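Local coordinates for protein putative phosphoribosyltransferase (Neisseria gonorrhoeae, PDB 5VOG) that binds the alarmone guanosine-5',3'-tetraphosphate (ppGpp) and is probably a phosphoribosyltransferase, at residues A[18-23]-A[162-167]; A[62-67]-A[91-96]. One frame throughout, in Å; residues are numbered along the deposited sequence.

How the interactions relate
Both contacts belong to one phosphoribosyltransferase-type domain and border the second subunit, but they lie far apart, with centres about 26 Å and nearest atoms about 12 Å from each other. Interaction 1 joins helix 17-33 to the segment that reads the guanine of guanosine-5',3'-tetraphosphate, so its apolar packing backs directly onto the ligand pocket. Interaction 2 falls within the part of the chain that runs between the segments of interaction 1, and packs the start of strand 63-75 against the loop before strand 101-105. It stands off the pocket, the Tyr64 side chain being about 11 Å from the bound nucleotide and that of Pro93 about 10 Å from a magnesium ion.

Interaction 1: A[18-23]-A[162-167]; sequences DDIHRV and INYPWD. With G4P (guanosine-5',3'-tetraphosphate), chain D.
Ile20 of helix 17-33 meets 162-167 through a single atom, CD1, which touches Tyr164, Pro165 and Trp166 in turn. CG1 lies anti to the carbonyl carbon and the chain then runs on extended, carrying CD1 out to the opposing segment. The closest approach is to the Pro165 ring, which the methyl meets at CD (Ile20 CD1 to Pro165 CD 3.5 Å). The same methyl lies in the plane of the phenol ring at its edge, 3.8 Å from Tyr164 CD1, and comes obliquely to the indole, 3.8 Å from Trp166 CZ3. No hydrogen bond crosses between the segments; Met54 of helix 49-59 and the loop residue Leu134 also touch Ile20.

Trp166 has CG between its backbone N and carbonyl carbon (chi1 48°), which folds the indole back so that one face takes Tyr164 CB and, higher above the plane, Pro165 CD, both toward the rim. The Tyr164 ring has Ile162 CG2 over one face, 3.5 Å above its plane and offset toward the rim, and its hydroxyl is hydrogen-bonded to His135 ND1, a bond that holds the far end of the ring.

At another part of its edge Tyr164 approaches the nucleotide, with CD2 3.6 Å from N2 of the guanine. The base itself is recognised by main chain: Ile162 N donates to O6 at 2.8 Å in a nearly straight bond (171°), while Ile162 O accepts from N1 at 2.7 Å and, more bent (136°), from N2. The backbone of this one residue thus matches the O6, N1 and N2 groups of the Watson-Crick edge. Tyr164 stands between this base and Ile20, which joins the helix packing to the guanine end of the pocket. Such reading of the base by backbone N-H and C=O resembles guanine recognition in purine phosphoribosyltransferases and is consistent with a type I phosphoribosyltransferase fold.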
loop_
_atom_site.group_PDB
_atom_site.type_symbol
_atom_site.label_atom_id
_atom_site.label_comp_id
_atom_site.label_asym_id
_atom_site.label_seq_id
_atom_site.Cartn_x
_atom_site.Cartn_y
_atom_site.Cartn_z
ATOM N N ASP A 18 9.446 5.738 11.186
ATOM C CA ASP A 18 8.823 5.955 12.490
ATOM C C ASP A 18 8.270 7.369 12.621
ATOM O O ASP A 18 7.203 7.562 13.217
ATOM C CB ASP A 18 9.822 5.686 13.609
ATOM C CG ASP A 18 10.151 4.206 13.772
ATOM O OD1 ASP A 18 9.497 3.361 13.128
ATOM O OD2 ASP A 18 11.073 3.886 14.553
ATOM N N ASP A 19 8.993 8.372 12.101
ATOM C CA ASP A 19 8.464 9.737 12.072
ATOM C C ASP A 19 7.075 9.755 11.449
ATOM O O ASP A 19 6.147 10.391 11.960
ATOM C CB ASP A 19 9.372 10.673 11.262
ATOM C CG ASP A 19 10.683 11.007 11.946
ATOM O OD1 ASP A 19 10.767 11.010 13.197
ATOM O OD2 ASP A 19 11.636 11.314 11.192
ATOM N N ILE A 20 6.926 9.062 10.321
ATOM C CA ILE A 20 5.669 9.090 9.589
ATOM C C ILE A 20 4.596 8.315 10.338
ATOM O O ILE A 20 3.446 8.759 10.439
ATOM C CB ILE A 20 5.913 8.555 8.165
ATOM C CG1 ILE A 20 6.702 9.624 7.388
ATOM C CG2 ILE A 20 4.603 8.141 7.471
ATOM C CD1 ILE A 20 7.249 9.148 6.056
ATOM N N HIS A 21 4.963 7.161 10.905
ATOM C CA HIS A 21 4.039 6.391 11.735
ATOM C C HIS A 21 3.450 7.244 12.858
ATOM O O HIS A 21 2.238 7.198 13.108
ATOM C CB HIS A 21 4.775 5.168 12.297
ATOM C CG HIS A 21 3.903 4.214 13.055
ATOM N ND1 HIS A 21 3.468 3.019 12.522
ATOM C CD2 HIS A 21 3.405 4.269 14.313
ATOM C CE1 HIS A 21 2.735 2.382 13.419
ATOM N NE2 HIS A 21 2.683 3.118 14.515
ATOM N N ARG A 22 4.287 8.050 13.526
ATOM C CA ARG A 22 3.799 8.897 14.614
ATOM C C ARG A 22 2.819 9.950 14.105
ATOM O O ARG A 22 1.827 10.264 14.778
ATOM C CB ARG A 22 4.976 9.560 15.331
ATOM C CG ARG A 22 5.955 8.585 15.974
ATOM C CD ARG A 22 7.185 9.298 16.524
ATOM N NE ARG A 22 8.262 8.357 16.838
ATOM C CZ ARG A 22 8.392 7.728 18.004
ATOM N NH1 ARG A 22 7.514 7.937 18.977
ATOM N NH2 ARG A 22 9.401 6.890 18.198
ATOM N N VAL A 23 3.081 10.519 12.924
ATOM C CA VAL A 23 2.146 11.485 12.348
ATOM C C VAL A 23 0.826 10.805 12.004
ATOM O O VAL A 23 -0.252 11.364 12.233
ATOM C CB VAL A 23 2.766 12.172 11.115
ATOM C CG1 VAL A 23 1.731 13.049 10.405
ATOM C CG2 VAL A 23 3.966 13.012 11.513
ATOM N N ILE A 162 10.107 16.838 0.192
ATOM C CA ILE A 162 10.065 15.799 1.213
ATOM C C ILE A 162 10.676 14.529 0.647
ATOM O O ILE A 162 10.259 14.047 -0.415
ATOM C CB ILE A 162 8.625 15.550 1.685
ATOM C CG1 ILE A 162 8.029 16.830 2.278
ATOM C CG2 ILE A 162 8.582 14.398 2.679
ATOM C CD1 ILE A 162 6.509 16.758 2.469
ATOM N N ASN A 163 11.662 13.984 1.354
ATOM C CA ASN A 163 12.279 12.714 0.981
ATOM C C ASN A 163 11.701 11.618 1.865
ATOM O O ASN A 163 11.908 11.621 3.083
ATOM C CB ASN A 163 13.795 12.804 1.116
ATOM C CG ASN A 163 14.382 13.817 0.173
ATOM O OD1 ASN A 163 14.580 13.532 -1.001
ATOM N ND2 ASN A 163 14.625 15.029 0.672
ATOM N N TYR A 164 10.948 10.686 1.245
ATOM C CA TYR A 164 10.270 9.606 1.945
ATOM C C TYR A 164 11.193 8.410 2.126
ATOM O O TYR A 164 12.008 8.110 1.251
ATOM C CB TYR A 164 9.012 9.178 1.182
ATOM C CG TYR A 164 7.952 10.247 1.270
ATOM C CD1 TYR A 164 7.238 10.426 2.442
ATOM C CD2 TYR A 164 7.715 11.119 0.210
ATOM C CE1 TYR A 164 6.286 11.425 2.555
ATOM C CE2 TYR A 164 6.764 12.124 0.310
ATOM C CZ TYR A 164 6.061 12.276 1.493
ATOM O OH TYR A 164 5.119 13.282 1.619
ATOM N N PRO A 165 11.060 7.708 3.251
ATOM C CA PRO A 165 11.930 6.545 3.481
ATOM C C PRO A 165 11.698 5.429 2.475
ATOM O O PRO A 165 12.614 4.638 2.210
ATOM C CB PRO A 165 11.566 6.116 4.910
ATOM C CG PRO A 165 10.150 6.604 5.103
ATOM C CD PRO A 165 10.066 7.897 4.325
ATOM N N TRP A 166 10.500 5.345 1.905
ATOM C CA TRP A 166 10.207 4.317 0.918
ATOM C C TRP A 166 10.779 4.640 -0.454
ATOM O O TRP A 166 10.544 3.883 -1.401
ATOM C CB TRP A 166 8.699 4.087 0.835
ATOM C CG TRP A 166 7.813 5.319 0.728
ATOM C CD1 TRP A 166 7.581 6.071 -0.392
ATOM C CD2 TRP A 166 6.986 5.881 1.765
ATOM N NE1 TRP A 166 6.670 7.069 -0.111
ATOM C CE2 TRP A 166 6.295 6.975 1.203
ATOM C CE3 TRP A 166 6.776 5.570 3.112
ATOM C CZ2 TRP A 166 5.394 7.746 1.938
ATOM C CZ3 TRP A 166 5.883 6.339 3.843
ATOM C CH2 TRP A 166 5.213 7.423 3.256
ATOM N N ASP A 167 11.541 5.730 -0.574
ATOM C CA ASP A 167 12.354 6.016 -1.750
ATOM C C ASP A 167 13.850 5.912 -1.466
ATOM O O ASP A 167 14.664 6.270 -2.329
ATOM C CB ASP A 167 12.043 7.412 -2.295
ATOM C CG ASP A 167 10.678 7.504 -2.935
ATOM O OD1 ASP A 167 10.272 6.546 -3.637
ATOM O OD2 ASP A 167 10.007 8.544 -2.727
HETATM P PB G4P D . -1.762 16.142 -4.838
HETATM O O1B G4P D . -2.921 16.246 -5.695
HETATM O O2B G4P D . -1.281 17.473 -4.218
HETATM O O3B G4P D . -1.999 15.089 -3.709
HETATM O O3A G4P D . -0.530 15.505 -5.624
HETATM P PA G4P D . 0.204 15.962 -6.957
HETATM O O1A G4P D . -0.626 15.685 -8.150
HETATM O O2A G4P D . 0.649 17.396 -6.822
HETATM O "O5'" G4P D . 1.525 15.042 -6.881
HETATM C "C5'" G4P D . 2.266 14.648 -8.052
HETATM C "C4'" G4P D . 3.438 13.816 -7.605
HETATM O "O4'" G4P D . 4.407 14.644 -6.938
HETATM C "C3'" G4P D . 3.086 12.695 -6.622
HETATM O "O3'" G4P D . 3.500 11.435 -7.193
HETATM C "C2'" G4P D . 3.879 13.003 -5.349
HETATM O "O2'" G4P D . 4.394 11.845 -4.694
HETATM C "C1'" G4P D . 4.991 13.894 -5.897
HETATM N N9 G4P D . 5.485 14.840 -4.894
HETATM C C8 G4P D . 5.005 16.097 -4.642
HETATM N N7 G4P D . 5.642 16.706 -3.668
HETATM C C5 G4P D . 6.597 15.788 -3.257
HETATM C C6 G4P D . 7.606 15.865 -2.246
HETATM O O6 G4P D . 7.843 16.812 -1.490
HETATM N N1 G4P D . 8.367 14.714 -2.179
HETATM C C2 G4P D . 8.197 13.609 -2.973
HETATM N N2 G4P D . 9.040 12.590 -2.784
HETATM N N3 G4P D . 7.264 13.524 -3.917
HETATM C C4 G4P D . 6.509 14.635 -4.006
HETATM P PC G4P D . 2.606 10.628 -8.217
HETATM O O1C G4P D . 2.761 11.163 -9.598
HETATM O O2C G4P D . 1.209 10.702 -7.662
HETATM O O3C G4P D . 3.123 9.125 -8.102
HETATM P PD G4P D . 3.092 8.023 -6.950
HETATM O O1D G4P D . 2.075 8.485 -5.960
HETATM O O2D G4P D . 2.687 6.708 -7.656
HETATM O O3D G4P D . 4.503 7.943 -6.431
#

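Interaction 2: A[62-67]-A[91-96]; sequences PIYAVT and PVPEVL
The extended backbone of 62-67 and the loop segment 91-96, whose last three residues are 3-10, come no nearer than 9.8 Å between Tyr64 CA and Val92 CA, so side chains alone bridge the gap. Tyr64 spans most of it. Its first torsion (chi1 -68°) sets the ring beside the backbone N and sends it toward the loop, where it slides past Leu96, which runs in the opposite direction. Leu96 CD1 sits over the middle of one ring face, 3.8 Å from the centroid of Tyr64 and only 9° off the normal, a well-centred CH-pi contact. The strand is an inner one of the mixed sheet, whose parallel core is that of the type I phosphoribosyltransferase fold; its neighbour, strand 40-45, contributes Ala40, which touches both Tyr64 and Leu96. Pro93 closes on the ring obliquely, its CG 3.9 Å from Tyr64 CE1. Within the 3-10 segment, Leu96 N donates to Pro93 O at 3.0 Å, tying together the two loop residues that pack on the aromatic carbons. Farther out, the Tyr64 hydroxyl ends beside Val95, with Tyr64 OH 3.5 Å from Val95 CG1 in one of two conformers, so this contact is doubtful.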
loop_
_atom_site.group_PDB
_atom_site.type_symbol
_atom_site.label_atom_id
_atom_site.label_comp_id
_atom_site.label_asym_id
_atom_site.label_seq_id
_atom_site.Cartn_x
_atom_site.Cartn_y
_atom_site.Cartn_z
ATOM N N PRO A 62 -11.321 -1.371 5.994
ATOM C CA PRO A 62 -10.620 -1.926 4.825
ATOM C C PRO A 62 -10.093 -0.850 3.888
ATOM O O PRO A 62 -10.670 0.237 3.764
ATOM C CB PRO A 62 -11.701 -2.763 4.129
ATOM C CG PRO A 62 -13.008 -2.178 4.614
ATOM C CD PRO A 62 -12.742 -1.758 6.029
ATOM N N ILE A 63 -9.007 -1.189 3.185
ATOM C CA ILE A 63 -8.362 -0.291 2.233
ATOM C C ILE A 63 -8.699 -0.756 0.823
ATOM O O ILE A 63 -8.208 -1.795 0.368
ATOM C CB ILE A 63 -6.839 -0.247 2.412
ATOM C CG1 ILE A 63 -6.443 0.099 3.847
ATOM C CG2 ILE A 63 -6.216 0.718 1.401
ATOM C CD1 ILE A 63 -4.992 -0.277 4.127
ATOM N N TYR A 64 -9.499 0.028 0.114
ATOM C CA TYR A 64 -9.644 -0.104 -1.327
ATOM C C TYR A 64 -8.578 0.752 -2.009
ATOM O O TYR A 64 -7.961 1.616 -1.384
ATOM C CB TYR A 64 -11.057 0.306 -1.762
ATOM C CG TYR A 64 -12.120 -0.659 -1.268
ATOM C CD1 TYR A 64 -12.621 -1.654 -2.101
ATOM C CD2 TYR A 64 -12.603 -0.592 0.043
ATOM C CE1 TYR A 64 -13.580 -2.558 -1.647
ATOM C CE2 TYR A 64 -13.559 -1.479 0.504
ATOM C CZ TYR A 64 -14.042 -2.467 -0.340
ATOM O OH TYR A 64 -14.992 -3.351 0.126
ATOM N N ALA A 65 -8.351 0.505 -3.301
ATOM C CA ALA A 65 -7.239 1.165 -3.976
ATOM C C ALA A 65 -7.619 1.670 -5.361
ATOM O O ALA A 65 -8.335 1.005 -6.113
ATOM C CB ALA A 65 -6.035 0.228 -4.108
ATOM N N VAL A 66 -7.128 2.864 -5.684
ATOM C CA VAL A 66 -7.065 3.375 -7.045
ATOM C C VAL A 66 -5.626 3.820 -7.249
ATOM O O VAL A 66 -4.893 4.046 -6.286
ATOM C CB VAL A 66 -8.046 4.548 -7.298
ATOM C CG1 VAL A 66 -9.484 4.129 -6.989
ATOM C CG2 VAL A 66 -7.645 5.775 -6.470
ATOM N N THR A 67 -5.206 3.930 -8.510
ATOM C CA THR A 67 -3.892 4.500 -8.787
ATOM C C THR A 67 -4.015 5.483 -9.939
ATOM O O THR A 67 -4.733 5.236 -10.914
ATOM C CB THR A 67 -2.823 3.427 -9.111
ATOM O OG1 THR A 67 -2.488 2.706 -7.922
ATOM C CG2 THR A 67 -1.534 4.070 -9.657
ATOM N N PRO A 91 -16.861 -1.606 -11.084
ATOM C CA PRO A 91 -17.694 -0.590 -10.445
ATOM C C PRO A 91 -17.321 -0.488 -8.977
ATOM O O PRO A 91 -16.570 -1.333 -8.487
ATOM C CB PRO A 91 -19.107 -1.148 -10.604
ATOM C CG PRO A 91 -18.902 -2.624 -10.552
ATOM C CD PRO A 91 -17.600 -2.865 -11.285
ATOM N N VAL A 92 -17.843 0.507 -8.281
ATOM C CA VAL A 92 -17.709 0.503 -6.822
ATOM C C VAL A 92 -18.502 -0.671 -6.258
ATOM O O VAL A 92 -19.676 -0.861 -6.636
ATOM C CB VAL A 92 -18.196 1.826 -6.238
ATOM C CG1 VAL A 92 -18.223 1.748 -4.719
ATOM C CG2 VAL A 92 -17.290 2.964 -6.688
ATOM N N PRO A 93 -17.914 -1.487 -5.381
ATOM C CA PRO A 93 -18.645 -2.633 -4.827
ATOM C C PRO A 93 -19.889 -2.196 -4.070
ATOM O O PRO A 93 -19.938 -1.115 -3.476
ATOM C CB PRO A 93 -17.622 -3.284 -3.889
ATOM C CG PRO A 93 -16.300 -2.875 -4.448
ATOM C CD PRO A 93 -16.499 -1.484 -4.976
ATOM N N GLU A 94 -20.900 -3.066 -4.088
ATOM C CA GLU A 94 -22.180 -2.718 -3.488
ATOM C C GLU A 94 -22.062 -2.474 -1.986
ATOM O O GLU A 94 -22.831 -1.682 -1.433
ATOM C CB GLU A 94 -23.208 -3.814 -3.775
ATOM C CG GLU A 94 -24.641 -3.316 -3.829
ATOM C CD GLU A 94 -24.891 -2.361 -4.990
ATOM O OE1 GLU A 94 -24.183 -2.452 -6.019
ATOM O OE2 GLU A 94 -25.802 -1.518 -4.872
ATOM N N VAL A 95 -21.100 -3.118 -1.315
ATOM C CA VAL A 95 -20.953 -2.953 0.127
ATOM C C VAL A 95 -20.583 -1.520 0.497
ATOM O O VAL A 95 -20.763 -1.111 1.653
ATOM C CB VAL A 95 -19.917 -3.966 0.672
ATOM C CG1 VAL A 95 -18.504 -3.582 0.262
ATOM C CG2 VAL A 95 -20.027 -4.105 2.185
ATOM N N LEU A 96 -20.077 -0.736 -0.457
ATOM C CA LEU A 96 -19.722 0.652 -0.193
ATOM C C LEU A 96 -20.833 1.639 -0.530
ATOM O O LEU A 96 -20.675 2.834 -0.260
ATOM C CB LEU A 96 -18.458 1.036 -0.968
ATOM C CG LEU A 96 -17.175 0.309 -0.564
ATOM C CD1 LEU A 96 -16.008 0.833 -1.386
ATOM C CD2 LEU A 96 -16.915 0.475 0.925
#